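PDB 3I7J: beta-lactamase Mb2281c from Mycobacterium bovis, which probably acts as a serine hydrolase of the beta-lactamase family, perhaps opening beta-lactam rings. Local coordinates for residues T150-V153 / A154-A157. Residues are numbered along the deposited sequence; the frame is centred on the assembly and turned at random.
Sequences TSTV and ADLA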
ATOM      1  N   THR A 150      -0.333 -12.554  -0.501  1.00 12.68           N
ATOM      2  CA  THR A 150      -1.324 -13.119  -1.394  1.00 13.98           C
ATOM      3  C   THR A 150      -2.681 -12.754  -0.777  1.00 11.47           C
ATOM      4  O   THR A 150      -2.837 -12.798   0.440  1.00  9.29           O
ATOM      5  CB  THR A 150      -1.129 -14.662  -1.457  1.00 13.50           C
ATOM      6  OG1 THR A 150      -0.320 -14.997  -2.590  1.00 16.48           O
ATOM      7  CG2 THR A 150      -2.432 -15.375  -1.532  1.00 24.94           C
ATOM      8  N   SER A 151      -3.658 -12.390  -1.603  1.00 11.69           N
ATOM      9  CA  SER A 151      -4.966 -12.014  -1.081  1.00 12.16           C
ATOM     10  C   SER A 151      -6.041 -12.037  -2.168  1.00 15.15           C
ATOM     11  O   SER A 151      -5.777 -12.414  -3.314  1.00 13.35           O
ATOM     12  CB  SER A 151      -4.880 -10.615  -0.449  1.00  6.06           C
ATOM     13  OG  SER A 151      -6.060 -10.294   0.265  1.00 18.06           O
ATOM     14  N   THR A 152      -7.252 -11.627  -1.794  1.00 16.65           N
ATOM     15  CA  THR A 152      -8.406 -11.592  -2.699  1.00 10.17           C
ATOM     16  C   THR A 152      -9.011 -10.200  -2.701  1.00  8.75           C
ATOM     17  O   THR A 152      -8.755  -9.415  -1.796  1.00  9.15           O
ATOM     18  CB  THR A 152      -9.506 -12.549  -2.216  1.00 12.33           C
ATOM     19  OG1 THR A 152      -9.984 -12.103  -0.936  1.00 13.36           O
ATOM     20  CG2 THR A 152      -8.968 -13.969  -2.080  1.00  4.06           C
ATOM     21  N   VAL A 153      -9.821  -9.886  -3.709  1.00 13.80           N
ATOM     22  CA  VAL A 153     -10.440  -8.565  -3.751  1.00  8.39           C
ATOM     23  C   VAL A 153     -11.375  -8.380  -2.551  1.00 10.45           C
ATOM     24  O   VAL A 153     -11.483  -7.281  -2.006  1.00  9.99           O
ATOM     25  CB  VAL A 153     -11.219  -8.339  -5.069  1.00 11.91           C
ATOM     26  CG1 VAL A 153     -11.950  -6.995  -5.029  1.00 12.08           C
ATOM     27  CG2 VAL A 153     -10.245  -8.354  -6.240  1.00  5.75           C
ATOM     28  N   ALA A 154     -12.038  -9.457  -2.133  1.00  5.62           N
ATOM     29  CA  ALA A 154     -12.950  -9.405  -0.990  1.00  9.41           C
ATOM     30  C   ALA A 154     -12.206  -9.006   0.285  1.00 13.66           C
ATOM     31  O   ALA A 154     -12.680  -8.171   1.060  1.00 14.80           O
ATOM     32  CB  ALA A 154     -13.626 -10.763  -0.789  1.00  7.33           C
ATOM     33  N   ASP A 155     -11.052  -9.630   0.511  1.00 13.98           N
ATOM     34  CA  ASP A 155     -10.235  -9.329   1.683  1.00 12.24           C
ATOM     35  C   ASP A 155      -9.678  -7.907   1.588  1.00 11.79           C
ATOM     36  O   ASP A 155      -9.672  -7.169   2.574  1.00  7.98           O
ATOM     37  CB  ASP A 155      -9.067 -10.319   1.807  1.00 13.91           C
ATOM     38  CG  ASP A 155      -9.439 -11.572   2.568  1.00 13.79           C
ATOM     39  OD1 ASP A 155     -10.652 -11.819   2.765  1.00 11.52           O
ATOM     40  OD2 ASP A 155      -8.512 -12.321   2.960  1.00 10.98           O
ATOM     41  N   LEU A 156      -9.208  -7.523   0.405  1.00  7.39           N
ATOM     42  CA  LEU A 156      -8.661  -6.184   0.239  1.00  7.75           C
ATOM     43  C   LEU A 156      -9.749  -5.134   0.370  1.00 10.40           C
ATOM     44  O   LEU A 156      -9.484  -4.004   0.782  1.00 11.73           O
ATOM     45  CB  LEU A 156      -7.963  -6.042  -1.109  1.00  4.24           C
ATOM     46  CG  LEU A 156      -6.627  -6.763  -1.242  1.00  9.98           C
ATOM     47  CD1 LEU A 156      -5.944  -6.246  -2.499  1.00 12.71           C
ATOM     48  CD2 LEU A 156      -5.738  -6.492  -0.022  1.00 17.42           C
ATOM     49  N   ALA A 157     -10.974  -5.515   0.016  1.00  9.25           N
ATOM     50  CA  ALA A 157     -12.121  -4.614   0.104  1.00 12.91           C
ATOM     51  C   ALA A 157     -12.350  -4.268   1.572  1.00 10.17           C
ATOM     52  O   ALA A 157     -12.624  -3.117   1.914  1.00 12.69           O
ATOM     53  CB  ALA A 157     -13.358  -5.290  -0.475  1.00  9.82           C
TER
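Ala-157 N gives a hydrogen bond to Val-153 O at 2.7 Å, short but bent, with an N-H...O angle of 137°. One residue earlier, Leu-156 N bonds Thr-152 O at 2.9 Å, so regular helical bonding is already in place. Thr-152 OG1 accepts from Asp-155 N at 3.1 Å, and the angle of 162° shows that this bond is nearly straight. The torsion accounts for the reach: with chi1 at 63°, OG1 sits between the backbone N and the carbonyl carbon and faces the first turn of the helix. The same hydroxyl oxygen lies against Asp-155 CB at 3.4 Å, where the two side chains cross at a slant. Asp-155 OD2 accepts from Thr-135 N and pairs with Thr-136 OG1, which also bonds Ser-151 OG, so one neighbouring loop ties strand end and helix start together. Ser-151 OG in turn rests on Asp-155 CB (3.4 Å) and faces the Leu-156 CD2 methyl at 3.8 Å. Val-153 and Leu-156 both pack on Val-245 and Leu-247 of strand 242-248. This threonine N-cap marks the passage from strand 149-151 of the small three-stranded sheet to helix 153-164, which packs on the six-stranded antiparallel sheet of a beta-lactamase-type fold.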